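Local coordinates for putative uncharacterized protein (Pyrococcus furiosus, PDB 3V68), which is a DUF2666-family protein of unknown function that probably binds double-stranded DNA, at residues A[6-11]-A[34-39]; A[46-51]-A[242-247]; A[86-91]-A[95-100]; A[135-140]-A[164-169]; A[144-149]-A[171-176]. All blocks are in the same frame, centred on the assembly; numbering follows the deposited sequence.

Interaction 1 (A[6-11]-A[34-39])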
# COMPACT_ATOMS: atom_id res chain seq x y z
N LEU A 6 17.18 -11.99 0.19
CA LEU A 6 16.17 -10.96 0.06
C LEU A 6 15.66 -10.99 -1.36
O LEU A 6 16.35 -10.54 -2.27
CB LEU A 6 16.75 -9.59 0.41
CG LEU A 6 15.79 -8.42 0.57
CD1 LEU A 6 14.61 -8.77 1.48
CD2 LEU A 6 16.53 -7.20 1.10
N GLU A 7 14.47 -11.54 -1.55
CA GLU A 7 13.95 -11.74 -2.90
C GLU A 7 12.44 -11.60 -3.00
O GLU A 7 11.70 -11.89 -2.04
CB GLU A 7 14.39 -13.09 -3.47
CG GLU A 7 13.87 -14.31 -2.75
CD GLU A 7 14.12 -15.60 -3.52
OE1 GLU A 7 13.18 -16.42 -3.62
OE2 GLU A 7 15.26 -15.79 -4.02
N PHE A 8 12.01 -11.14 -4.16
CA PHE A 8 10.61 -11.12 -4.53
C PHE A 8 10.45 -11.64 -5.94
O PHE A 8 11.11 -11.15 -6.86
CB PHE A 8 10.03 -9.69 -4.44
CG PHE A 8 8.61 -9.60 -4.92
CD1 PHE A 8 7.57 -10.05 -4.12
CD2 PHE A 8 8.32 -9.09 -6.19
CE1 PHE A 8 6.25 -9.99 -4.56
CE2 PHE A 8 7.00 -9.02 -6.63
CZ PHE A 8 5.97 -9.47 -5.82
N THR A 9 9.60 -12.64 -6.12
CA THR A 9 9.19 -13.06 -7.46
C THR A 9 7.69 -13.24 -7.50
O THR A 9 7.05 -13.54 -6.49
CB THR A 9 9.89 -14.37 -7.96
OG1 THR A 9 9.47 -15.49 -7.18
CG2 THR A 9 11.42 -14.25 -7.91
N ALA A 10 7.12 -13.02 -8.68
CA ALA A 10 5.70 -13.24 -8.91
C ALA A 10 5.53 -13.83 -10.30
O ALA A 10 6.22 -13.44 -11.24
CB ALA A 10 4.93 -11.93 -8.79
N LYS A 11 4.61 -14.79 -10.40
CA LYS A 11 4.27 -15.40 -11.67
C LYS A 11 2.78 -15.73 -11.64
O LYS A 11 2.36 -16.59 -10.87
CB LYS A 11 5.11 -16.66 -11.90
CG LYS A 11 4.75 -17.44 -13.16
CD LYS A 11 5.69 -18.63 -13.36
CE LYS A 11 5.23 -19.51 -14.51
NZ LYS A 11 4.06 -20.36 -14.14
N SER A 34 11.24 -0.68 -1.22
CA SER A 34 10.50 0.40 -1.86
C SER A 34 9.87 -0.09 -3.16
O SER A 34 8.67 0.09 -3.39
CB SER A 34 11.43 1.57 -2.16
OG SER A 34 11.82 2.24 -0.98
N ARG A 35 10.68 -0.73 -3.99
CA ARG A 35 10.20 -1.28 -5.26
C ARG A 35 9.18 -2.41 -5.07
O ARG A 35 8.19 -2.47 -5.79
CB ARG A 35 11.39 -1.70 -6.13
CG ARG A 35 12.12 -0.47 -6.69
CD ARG A 35 13.48 -0.81 -7.30
NE ARG A 35 13.43 -1.84 -8.33
CZ ARG A 35 12.99 -1.66 -9.58
NH1 ARG A 35 12.53 -0.48 -9.97
NH2 ARG A 35 13.02 -2.67 -10.44
N VAL A 36 9.40 -3.27 -4.07
CA VAL A 36 8.41 -4.30 -3.75
C VAL A 36 7.08 -3.66 -3.35
O VAL A 36 6.03 -4.06 -3.87
CB VAL A 36 8.93 -5.25 -2.65
CG1 VAL A 36 7.82 -6.12 -2.11
CG2 VAL A 36 10.07 -6.11 -3.18
N SER A 37 7.13 -2.68 -2.46
CA SER A 37 5.92 -1.97 -2.02
C SER A 37 5.17 -1.37 -3.22
O SER A 37 3.97 -1.56 -3.37
CB SER A 37 6.27 -0.87 -1.01
OG SER A 37 5.16 -0.03 -0.77
N ASN A 38 5.89 -0.66 -4.08
CA ASN A 38 5.28 -0.03 -5.25
C ASN A 38 4.64 -1.07 -6.18
O ASN A 38 3.53 -0.88 -6.69
CB ASN A 38 6.31 0.78 -6.04
CG ASN A 38 6.86 1.97 -5.26
OD1 ASN A 38 6.26 2.43 -4.29
ND2 ASN A 38 8.01 2.47 -5.69
N THR A 39 5.35 -2.19 -6.35
CA THR A 39 4.93 -3.26 -7.26
C THR A 39 3.68 -3.97 -6.76
O THR A 39 2.70 -4.09 -7.49
CB THR A 39 6.07 -4.26 -7.49
OG1 THR A 39 7.22 -3.54 -7.97
CG2 THR A 39 5.68 -5.31 -8.53

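Interaction 2 (A[46-51]-A[242-247])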
# COMPACT_ATOMS: atom_id res chain seq x y z
N GLY A 46 -6.23 -5.47 -9.12
CA GLY A 46 -6.56 -6.54 -10.07
C GLY A 46 -6.99 -7.85 -9.43
O GLY A 46 -7.45 -8.76 -10.13
N TYR A 47 -6.84 -7.95 -8.11
CA TYR A 47 -7.20 -9.15 -7.37
C TYR A 47 -8.40 -8.93 -6.44
O TYR A 47 -8.73 -9.80 -5.63
CB TYR A 47 -6.00 -9.67 -6.57
CG TYR A 47 -4.92 -10.26 -7.44
CD1 TYR A 47 -5.05 -11.55 -7.95
CD2 TYR A 47 -3.78 -9.53 -7.77
CE1 TYR A 47 -4.07 -12.10 -8.77
CE2 TYR A 47 -2.80 -10.06 -8.58
CZ TYR A 47 -2.94 -11.34 -9.07
OH TYR A 47 -1.96 -11.87 -9.88
N LEU A 48 -9.05 -7.77 -6.58
CA LEU A 48 -10.19 -7.43 -5.72
C LEU A 48 -11.54 -7.59 -6.41
O LEU A 48 -12.59 -7.38 -5.79
CB LEU A 48 -10.04 -6.00 -5.19
CG LEU A 48 -8.86 -5.69 -4.25
CD1 LEU A 48 -8.79 -4.20 -3.98
CD2 LEU A 48 -8.97 -6.47 -2.94
N GLY A 49 -11.52 -7.99 -7.68
CA GLY A 49 -12.70 -8.01 -8.54
C GLY A 49 -13.87 -8.91 -8.15
O GLY A 49 -15.00 -8.69 -8.61
N GLU A 50 -13.61 -9.91 -7.32
CA GLU A 50 -14.67 -10.80 -6.82
C GLU A 50 -15.62 -10.06 -5.88
O GLU A 50 -16.80 -10.40 -5.79
CB GLU A 50 -14.07 -12.02 -6.10
CG GLU A 50 -13.20 -12.94 -6.97
CD GLU A 50 -12.17 -13.76 -6.18
OE1 GLU A 50 -11.79 -13.37 -5.05
OE2 GLU A 50 -11.73 -14.81 -6.70
N LYS A 51 -15.10 -9.03 -5.20
CA LYS A 51 -15.85 -8.33 -4.14
C LYS A 51 -16.01 -6.83 -4.37
O LYS A 51 -16.87 -6.20 -3.76
CB LYS A 51 -15.18 -8.57 -2.78
CG LYS A 51 -15.08 -10.03 -2.32
CD LYS A 51 -16.43 -10.73 -2.33
CE LYS A 51 -17.45 -10.04 -1.43
NZ LYS A 51 -18.68 -10.86 -1.29
N LYS A 242 -5.41 -7.05 7.10
CA LYS A 242 -6.27 -7.64 8.13
C LYS A 242 -7.75 -7.61 7.74
O LYS A 242 -8.50 -8.51 8.09
CB LYS A 242 -6.02 -7.02 9.52
CG LYS A 242 -6.45 -5.56 9.71
CD LYS A 242 -6.21 -5.14 11.16
CE LYS A 242 -6.88 -3.82 11.49
NZ LYS A 242 -6.78 -3.52 12.95
N ASN A 243 -8.16 -6.57 7.00
CA ASN A 243 -9.54 -6.50 6.52
C ASN A 243 -9.88 -7.67 5.60
O ASN A 243 -10.96 -8.25 5.70
CB ASN A 243 -9.81 -5.17 5.81
CG ASN A 243 -9.81 -3.98 6.75
OD1 ASN A 243 -9.03 -3.93 7.70
ND2 ASN A 243 -10.66 -3.00 6.47
N LEU A 244 -8.94 -8.02 4.74
CA LEU A 244 -9.13 -9.10 3.79
C LEU A 244 -9.03 -10.46 4.49
O LEU A 244 -9.76 -11.39 4.15
CB LEU A 244 -8.13 -8.99 2.63
CG LEU A 244 -8.25 -7.73 1.76
CD1 LEU A 244 -7.07 -7.61 0.80
CD2 LEU A 244 -9.59 -7.68 1.01
N GLU A 245 -8.15 -10.53 5.48
CA GLU A 245 -8.00 -11.70 6.35
C GLU A 245 -9.32 -12.01 7.06
O GLU A 245 -9.79 -13.14 7.04
CB GLU A 245 -6.88 -11.45 7.37
CG GLU A 245 -6.43 -12.66 8.18
CD GLU A 245 -5.32 -12.32 9.17
OE1 GLU A 245 -4.55 -11.36 8.92
OE2 GLU A 245 -5.21 -13.01 10.21
N LYS A 246 -9.91 -10.97 7.66
CA LYS A 246 -11.17 -11.11 8.40
C LYS A 246 -12.34 -11.49 7.48
O LYS A 246 -13.20 -12.27 7.88
CB LYS A 246 -11.48 -9.84 9.20
CG LYS A 246 -12.72 -9.93 10.11
CD LYS A 246 -12.57 -10.98 11.21
CE LYS A 246 -13.90 -11.24 11.91
NZ LYS A 246 -13.78 -12.27 12.98
N TYR A 247 -12.36 -10.94 6.27
CA TYR A 247 -13.38 -11.33 5.30
C TYR A 247 -13.27 -12.81 4.94
O TYR A 247 -14.28 -13.53 4.92
CB TYR A 247 -13.36 -10.48 4.01
CG TYR A 247 -14.35 -11.01 2.99
CD1 TYR A 247 -15.67 -10.57 2.98
CD2 TYR A 247 -13.98 -12.00 2.08
CE1 TYR A 247 -16.59 -11.08 2.07
CE2 TYR A 247 -14.88 -12.52 1.17
CZ TYR A 247 -16.18 -12.06 1.17
OH TYR A 247 -17.08 -12.58 0.26

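Interaction 3 (A[86-91]-A[95-100])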
# COMPACT_ATOMS: atom_id res chain seq x y z
N VAL A 86 -19.17 -2.12 -3.81
CA VAL A 86 -18.80 -3.29 -3.01
C VAL A 86 -19.91 -4.34 -3.06
O VAL A 86 -21.05 -4.07 -2.64
CB VAL A 86 -18.47 -2.91 -1.55
CG1 VAL A 86 -18.27 -4.15 -0.69
CG2 VAL A 86 -17.21 -2.03 -1.50
N MET A 87 -19.58 -5.52 -3.57
CA MET A 87 -20.54 -6.61 -3.71
C MET A 87 -20.61 -7.44 -2.43
O MET A 87 -20.10 -8.56 -2.36
CB MET A 87 -20.18 -7.49 -4.91
CG MET A 87 -20.34 -6.81 -6.27
SD MET A 87 -18.89 -5.87 -6.79
CE MET A 87 -17.84 -7.15 -7.46
N GLU A 88 -21.25 -6.87 -1.41
CA GLU A 88 -21.41 -7.53 -0.13
C GLU A 88 -22.67 -7.02 0.55
O GLU A 88 -22.93 -5.81 0.56
CB GLU A 88 -20.18 -7.29 0.76
CG GLU A 88 -20.23 -7.98 2.13
CD GLU A 88 -20.47 -9.48 2.03
OE1 GLU A 88 -19.69 -10.18 1.36
OE2 GLU A 88 -21.45 -9.96 2.64
N ASP A 89 -23.44 -7.95 1.12
CA ASP A 89 -24.70 -7.63 1.79
C ASP A 89 -24.53 -7.53 3.30
O ASP A 89 -25.22 -6.75 3.95
CB ASP A 89 -25.76 -8.69 1.46
CG ASP A 89 -25.94 -8.90 -0.03
OD1 ASP A 89 -26.19 -10.05 -0.43
OD2 ASP A 89 -25.84 -7.92 -0.79
N ASP A 90 -23.62 -8.34 3.85
CA ASP A 90 -23.36 -8.34 5.29
C ASP A 90 -22.74 -7.02 5.73
O ASP A 90 -21.69 -6.61 5.22
CB ASP A 90 -22.47 -9.52 5.68
CG ASP A 90 -22.29 -9.64 7.18
OD1 ASP A 90 -23.05 -10.40 7.81
OD2 ASP A 90 -21.40 -8.96 7.73
N LYS A 91 -23.40 -6.35 6.67
CA LYS A 91 -23.02 -5.00 7.11
C LYS A 91 -21.57 -4.93 7.61
O LYS A 91 -20.83 -4.01 7.26
CB LYS A 91 -23.98 -4.50 8.19
CG LYS A 91 -23.68 -3.10 8.72
CD LYS A 91 -24.74 -2.62 9.70
CE LYS A 91 -24.34 -1.29 10.33
NZ LYS A 91 -25.46 -0.68 11.11
N LYS A 95 -18.26 -3.19 5.50
CA LYS A 95 -17.44 -2.14 6.09
C LYS A 95 -15.95 -2.43 5.88
O LYS A 95 -15.19 -1.52 5.54
CB LYS A 95 -17.76 -1.98 7.59
CG LYS A 95 -17.12 -0.75 8.23
CD LYS A 95 -17.50 -0.60 9.70
CE LYS A 95 -16.82 0.64 10.31
NZ LYS A 95 -17.04 0.77 11.78
N LEU A 96 -15.55 -3.68 6.07
CA LEU A 96 -14.16 -4.10 5.88
C LEU A 96 -13.70 -3.88 4.44
O LEU A 96 -12.60 -3.37 4.21
CB LEU A 96 -13.99 -5.57 6.26
CG LEU A 96 -14.17 -5.96 7.73
CD1 LEU A 96 -14.16 -7.47 7.85
CD2 LEU A 96 -13.10 -5.33 8.61
N LEU A 97 -14.56 -4.23 3.49
CA LEU A 97 -14.24 -4.11 2.07
C LEU A 97 -14.27 -2.66 1.58
O LEU A 97 -13.46 -2.28 0.73
CB LEU A 97 -15.16 -4.99 1.21
CG LEU A 97 -15.00 -6.50 1.40
CD1 LEU A 97 -16.18 -7.24 0.79
CD2 LEU A 97 -13.68 -7.00 0.81
N VAL A 98 -15.19 -1.86 2.11
CA VAL A 98 -15.23 -0.42 1.82
C VAL A 98 -13.92 0.27 2.20
O VAL A 98 -13.40 1.09 1.44
CB VAL A 98 -16.46 0.28 2.47
CG1 VAL A 98 -16.31 1.80 2.45
CG2 VAL A 98 -17.74 -0.12 1.75
N GLU A 99 -13.36 -0.08 3.36
CA GLU A 99 -12.09 0.49 3.78
C GLU A 99 -10.94 0.11 2.84
O GLU A 99 -10.07 0.94 2.53
CB GLU A 99 -11.76 0.11 5.23
CG GLU A 99 -10.62 0.93 5.81
CD GLU A 99 -10.26 0.56 7.24
OE1 GLU A 99 -10.76 -0.47 7.75
OE2 GLU A 99 -9.46 1.30 7.85
N VAL A 100 -10.95 -1.14 2.38
CA VAL A 100 -9.98 -1.61 1.38
C VAL A 100 -10.11 -0.82 0.08
O VAL A 100 -9.11 -0.32 -0.44
CB VAL A 100 -10.13 -3.13 1.13
CG1 VAL A 100 -9.32 -3.59 -0.10
CG2 VAL A 100 -9.71 -3.90 2.37

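Interaction 4 (A[135-140]-A[164-169])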
# COMPACT_ATOMS: atom_id res chain seq x y z
N ASP A 135 2.64 -20.96 -11.02
CA ASP A 135 2.20 -19.62 -10.66
C ASP A 135 2.31 -19.43 -9.15
O ASP A 135 2.01 -20.35 -8.39
CB ASP A 135 0.76 -19.38 -11.13
CG ASP A 135 0.65 -19.07 -12.62
OD1 ASP A 135 1.69 -19.04 -13.32
OD2 ASP A 135 -0.48 -18.84 -13.08
N HIS A 136 2.75 -18.25 -8.73
CA HIS A 136 3.04 -18.01 -7.31
C HIS A 136 3.28 -16.54 -7.01
O HIS A 136 3.51 -15.73 -7.91
CB HIS A 136 4.30 -18.79 -6.89
CG HIS A 136 5.55 -18.25 -7.50
ND1 HIS A 136 5.96 -18.58 -8.77
CD2 HIS A 136 6.46 -17.36 -7.03
CE1 HIS A 136 7.09 -17.94 -9.05
NE2 HIS A 136 7.41 -17.19 -8.01
N ILE A 137 3.24 -16.22 -5.72
CA ILE A 137 3.80 -14.99 -5.18
C ILE A 137 4.84 -15.42 -4.16
O ILE A 137 4.59 -16.32 -3.36
CB ILE A 137 2.72 -14.13 -4.46
CG1 ILE A 137 1.46 -13.93 -5.33
CG2 ILE A 137 3.32 -12.80 -3.97
CD1 ILE A 137 1.67 -13.12 -6.60
N ASN A 138 6.01 -14.79 -4.19
CA ASN A 138 7.09 -15.14 -3.26
C ASN A 138 7.87 -13.93 -2.75
O ASN A 138 8.61 -13.30 -3.50
CB ASN A 138 8.03 -16.17 -3.91
CG ASN A 138 9.35 -16.31 -3.17
OD1 ASN A 138 9.39 -16.34 -1.94
ND2 ASN A 138 10.44 -16.40 -3.92
N PHE A 139 7.68 -13.61 -1.47
CA PHE A 139 8.54 -12.66 -0.76
C PHE A 139 9.28 -13.41 0.33
O PHE A 139 8.67 -13.91 1.27
CB PHE A 139 7.74 -11.50 -0.15
CG PHE A 139 8.59 -10.48 0.57
CD1 PHE A 139 9.10 -9.39 -0.11
CD2 PHE A 139 8.89 -10.62 1.93
CE1 PHE A 139 9.89 -8.44 0.54
CE2 PHE A 139 9.68 -9.68 2.59
CZ PHE A 139 10.19 -8.59 1.89
N THR A 140 10.60 -13.48 0.20
CA THR A 140 11.42 -14.19 1.18
C THR A 140 12.55 -13.27 1.64
O THR A 140 13.29 -12.74 0.82
CB THR A 140 11.99 -15.51 0.59
OG1 THR A 140 10.91 -16.38 0.27
CG2 THR A 140 12.90 -16.20 1.59
N ALA A 164 -4.76 -10.96 -3.17
CA ALA A 164 -4.83 -9.57 -2.72
C ALA A 164 -4.35 -9.43 -1.28
O ALA A 164 -3.60 -8.50 -0.96
CB ALA A 164 -6.24 -9.03 -2.86
N ARG A 165 -4.79 -10.34 -0.41
CA ARG A 165 -4.41 -10.32 1.00
C ARG A 165 -2.91 -10.47 1.18
O ARG A 165 -2.29 -9.72 1.95
CB ARG A 165 -5.14 -11.42 1.79
CG ARG A 165 -4.98 -11.28 3.30
CD ARG A 165 -5.27 -12.58 4.04
NE ARG A 165 -4.59 -13.74 3.45
CZ ARG A 165 -3.31 -14.05 3.61
NH1 ARG A 165 -2.51 -13.29 4.35
NH2 ARG A 165 -2.82 -15.12 3.01
N LEU A 166 -2.33 -11.45 0.49
CA LEU A 166 -0.89 -11.72 0.57
C LEU A 166 -0.09 -10.53 0.06
O LEU A 166 0.90 -10.13 0.68
CB LEU A 166 -0.51 -12.98 -0.20
CG LEU A 166 0.93 -13.46 0.04
CD1 LEU A 166 1.15 -13.89 1.49
CD2 LEU A 166 1.30 -14.58 -0.92
N LEU A 167 -0.52 -9.96 -1.06
CA LEU A 167 0.13 -8.77 -1.61
C LEU A 167 0.07 -7.60 -0.63
O LEU A 167 1.06 -6.89 -0.44
CB LEU A 167 -0.48 -8.39 -2.96
CG LEU A 167 -0.23 -9.35 -4.13
CD1 LEU A 167 -1.09 -8.93 -5.30
CD2 LEU A 167 1.24 -9.37 -4.53
N ALA A 168 -1.09 -7.40 -0.00
CA ALA A 168 -1.25 -6.35 1.01
C ALA A 168 -0.35 -6.59 2.22
O ALA A 168 0.23 -5.64 2.76
CB ALA A 168 -2.72 -6.24 1.43
N SER A 169 -0.24 -7.85 2.64
CA SER A 169 0.63 -8.24 3.75
C SER A 169 2.10 -7.99 3.43
O SER A 169 2.85 -7.51 4.28
CB SER A 169 0.41 -9.71 4.10
OG SER A 169 1.08 -10.04 5.31

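Interaction 5 (A[144-149]-A[171-176])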
# COMPACT_ATOMS: atom_id res chain seq x y z
N GLY A 144 20.07 -10.75 9.26
CA GLY A 144 20.26 -10.66 10.70
C GLY A 144 19.21 -11.49 11.41
O GLY A 144 18.97 -12.64 11.05
N SER A 145 18.55 -10.89 12.40
CA SER A 145 17.49 -11.56 13.13
C SER A 145 16.12 -11.40 12.46
O SER A 145 15.13 -11.96 12.92
CB SER A 145 17.43 -11.04 14.58
OG SER A 145 17.18 -9.65 14.62
N TRP A 146 16.08 -10.65 11.35
CA TRP A 146 14.84 -10.39 10.62
C TRP A 146 14.56 -11.46 9.58
O TRP A 146 15.32 -11.64 8.62
CB TRP A 146 14.90 -9.00 9.97
CG TRP A 146 13.71 -8.66 9.10
CD1 TRP A 146 12.40 -8.61 9.48
CD2 TRP A 146 13.74 -8.28 7.72
NE1 TRP A 146 11.61 -8.25 8.42
CE2 TRP A 146 12.40 -8.05 7.32
CE3 TRP A 146 14.76 -8.14 6.77
CZ2 TRP A 146 12.06 -7.66 6.02
CZ3 TRP A 146 14.42 -7.76 5.47
CH2 TRP A 146 13.08 -7.52 5.11
N ILE A 147 13.44 -12.17 9.76
CA ILE A 147 13.00 -13.18 8.80
C ILE A 147 11.51 -13.03 8.49
O ILE A 147 10.67 -12.98 9.40
CB ILE A 147 13.32 -14.63 9.27
CG1 ILE A 147 12.83 -15.64 8.23
CG2 ILE A 147 12.74 -14.92 10.65
CD1 ILE A 147 13.56 -16.97 8.27
N VAL A 148 11.19 -12.96 7.20
CA VAL A 148 9.81 -12.91 6.72
C VAL A 148 9.69 -13.83 5.51
O VAL A 148 10.46 -13.75 4.55
CB VAL A 148 9.37 -11.47 6.31
CG1 VAL A 148 8.02 -11.50 5.58
CG2 VAL A 148 9.28 -10.57 7.53
N VAL A 149 8.71 -14.73 5.56
CA VAL A 149 8.40 -15.57 4.42
C VAL A 149 6.91 -15.43 4.14
O VAL A 149 6.08 -15.87 4.94
CB VAL A 149 8.79 -17.04 4.66
CG1 VAL A 149 8.31 -17.92 3.53
CG2 VAL A 149 10.31 -17.16 4.84
N ASN A 171 3.17 -5.75 1.28
CA ASN A 171 3.30 -4.30 1.29
C ASN A 171 3.50 -3.78 2.71
O ASN A 171 4.34 -2.91 2.95
CB ASN A 171 2.07 -3.64 0.66
CG ASN A 171 2.19 -2.14 0.59
OD1 ASN A 171 1.35 -1.40 1.14
ND2 ASN A 171 3.22 -1.66 -0.09
N GLU A 172 2.74 -4.34 3.66
CA GLU A 172 2.86 -3.94 5.06
C GLU A 172 4.25 -4.22 5.61
O GLU A 172 4.80 -3.39 6.32
CB GLU A 172 1.78 -4.61 5.90
CG GLU A 172 0.42 -3.97 5.69
CD GLU A 172 -0.74 -4.84 6.13
OE1 GLU A 172 -0.53 -6.06 6.36
OE2 GLU A 172 -1.86 -4.30 6.23
N THR A 173 4.82 -5.36 5.24
CA THR A 173 6.19 -5.68 5.65
C THR A 173 7.17 -4.65 5.11
O THR A 173 8.03 -4.14 5.85
CB THR A 173 6.60 -7.09 5.18
OG1 THR A 173 5.88 -8.06 5.95
CG2 THR A 173 8.11 -7.33 5.33
N ALA A 174 7.02 -4.33 3.83
CA ALA A 174 7.90 -3.36 3.19
C ALA A 174 7.81 -2.00 3.87
O ALA A 174 8.83 -1.41 4.21
CB ALA A 174 7.59 -3.24 1.70
N VAL A 175 6.59 -1.51 4.08
CA VAL A 175 6.36 -0.22 4.73
C VAL A 175 6.91 -0.22 6.17
O VAL A 175 7.54 0.75 6.59
CB VAL A 175 4.86 0.17 4.70
CG1 VAL A 175 4.60 1.45 5.49
CG2 VAL A 175 4.40 0.36 3.27
N ASN A 176 6.69 -1.31 6.89
CA ASN A 176 7.21 -1.43 8.26
C ASN A 176 8.74 -1.39 8.31
O ASN A 176 9.32 -0.75 9.18
CB ASN A 176 6.68 -2.71 8.92
CG ASN A 176 7.25 -2.92 10.32
OD1 ASN A 176 7.19 -2.04 11.17
ND2 ASN A 176 7.78 -4.11 10.56

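Interaction 1 (A[6-11]-A[34-39])
Phe8 on strand 5-12 faces Val36 on helix 26-43 with their CA atoms 7.2 Å apart, the closest CA pair of the two segments, so that a helix lies against a strand through side chains alone. The strand backbone already directs CB of Phe8 at the helix, and CG anti to the backbone N (chi1 175°) lays the ring along the strand, its far half reaching Thr39. CB meets the CG2 methyl of Val36 at 3.8 Å, and the same methyl lies 4.2 Å from Phe8 CG, at the root of the ring. In Val36 it is the branch beside the backbone N that does the touching. Nearly one turn further, Thr39 brings its CG2 methyl to 4.4 Å from Phe8 CE2, a looser touch; both methyls approach the ring obliquely. The hydroxyl of Thr39 is turned back to its own helix, where OG1 donates to Arg35 O at 2.6 Å; Ile123 N also bonds it. That carbonyl also takes the backbone N of Thr39 at 2.9 Å, the two donors coming from opposite faces of its plane. All three touching residues are buried. Phe32 and Val40 of helix 26-43 and Val17 of strand 15-20 also pack on Phe8, and strand 136-143 borders strand 5-12 along its other edge; helix 26-43, following the hairpin 5-12/15-20 and packed on its sheet, completes a beta-beta-alpha arrangement.

Interaction 2 (A[46-51]-A[242-247])
Lys51 curls its side chain round the hydroxyl end of Tyr247 and bonds it, NZ donating to Tyr247 OH at 2.8 Å. Successive bends at chi2 (-54°) and chi3 (-59°) fold the lysine chain, bringing CD to 3.2 Å and CE to 3.1 Å from the same OH. CE also lies 3.5 Å from Tyr247 CZ, an oblique approach to the ring. The tyrosine reaches out to this place because its CG is anti to the backbone N (chi1 175°). Beside this polar pair, Leu48 and Leu244 run roughly perpendicular and touch through their CD2 methyls at 4.2 Å. NZ is shared by Tyr247 OH, the Glu88 carboxylate and Met87 O, so one ammonium joins the loop 46-51, the loop before helix 91-110 and the C-terminal helix 241-248. With an alanine here, Tyr247 OH would probably lose this donor and Glu88 its salt-bridge partner. The charge of the ammonium would probably polarise the phenol O-H.

Interaction 3 (A[86-91]-A[95-100])
Val86 lays its two methyls on the helix at Leu97 and Val98, the bond from CA to CB being directed toward helix 91-110. From CB one branch, CG1, stands anti to the backbone N (chi1 172°) and meets Leu97 CB at 3.7 Å, with Leu97 CD1 slightly further off at 4.0 Å. The other branch, CG2, turns to the next residue and touches Val98 CG2 at 3.8 Å, near the Val98 backbone N; these two valines lie athwart each other. Replacing Val86 with a glycine would probably open a gap beside Leu97 and Val98 and let the loop shift on the helix. Leu97 CD1 is also met by Glu88 CB at 4.0 Å. Beyond that point the glutamate bends at chi2 (55°), and its OE2 takes Asp90 N at 3.0 Å through the anti lone pair, while OE1 pairs with Lys51. Met87, between Val86 and Glu88, is the centre of an inverse gamma turn. Asp90 is the N-cap of the helix, its OD2 accepting from Leu93 N. In the first turn Lys95 N donates to Lys91 O at 3.2 Å, with an N-H...O angle of 156°. The loop thus folds back on the helix it leads into, while Tyr247 of helix 241-248 packs on both Glu88 and Leu97, and Lys51 from another loop rests on Leu97.

Interaction 4 (A[135-140]-A[164-169])
Ile137 of strand 136-143 is held against helix 160-181 by two successive leucines, Leu166 and Leu167. The closer part is at Leu166, whose CD2 methyl comes to 3.8 Å from Ile137 CB and 4.1 Å from Ile137 CG2, the two side chains lying side by side and pointing opposite ways. Leu167 is the looser partner: only its CD2 arrives, 4.1 Å from Ile137 CG2, and it is set nearly square to the isoleucine. CG2 meets both leucines because it is the branch anti to the Ile137 backbone N, with CG1 (chi1 -50°) beside that N instead. The contact is wholly apolar, and all three residues are buried. Solvent comes nearer at Asp135 and, on the helix, at Arg165 and Ser169, none of which touches across the contact. His136 and Asn138 point away from the helix, and Asn138 OD1 accepts from Thr140 OG1 at 2.7 Å, the donor lying in the carbonyl plane; His136 NE2 bonds Thr9 and Asn138 ND2 bonds Glu7, both on strand 5-12. One face of the four-stranded antiparallel sheet thus packs on helices 26-43 and 160-181, while the other carries buried polar side chains joined between strands.

Interaction 5 (A[144-149]-A[171-176])
A small, mainly apolar contact between an edge strand and a helix joins Trp146 and Val148 of strand 146-153 to Thr173 of helix 160-181, at the outer border of the four-stranded sheet. Both strand side chains point toward the helix, as residues two apart on a strand do, and converge on one threonine. The indole comes with its rim: Thr173 CG2 lies near the plane of the ring, 4.0 Å from Trp146 CZ2. Val148 and Thr173 meet tip to tip, Val148 CG2 standing 4.1 Å from Thr173 CG2 and Val148 CG1 4.1 Å from Thr173 OG1. In the threonine the methyl is anti to the backbone N and OG1 is beside it (chi1 -71°), which turns the methyl to the tryptophan and valine and sets the hydroxyl by the valine. That hydroxyl finds its polar partner in Lys150 NZ, one step further along the same strand face. The backbones stay well apart, Val148 CA and Thr173 CA being 8.2 Å from each other. Trp146 also makes a cation-pi contact with Lys177 and an edge-to-face stack with Phe181, both further along helix 160-181, and Phe139 of the adjoining strand packs on Val148 and Thr173. The hairpin 136-143/146-153, joined by a tight turn at Gly144 and Ser145, with the following helix 160-181 packed on it, forms a beta-beta-alpha unit.

From the N terminus, interaction 1 closes first, bringing helix 26-43 back onto strand 5-12. Interaction 2 then opens in the loop 46-51 and is completed only by the C-terminal helix, so interactions 3, 4 and 5 are nested inside the long loop it closes. Interaction 3 is a short closure where helix 91-110 begins, and it touches interaction 2 through Lys51 and Met87. Interactions 4 and 5 cross along the chain, their strands forming a hairpin and both their helical segments lying on helix 160-181. Interactions 1, 4 and 5 share the sheet, where neighbouring strands 5-12 and 136-143 join the two DUF2666 regions of the chain, which interaction 2 also links.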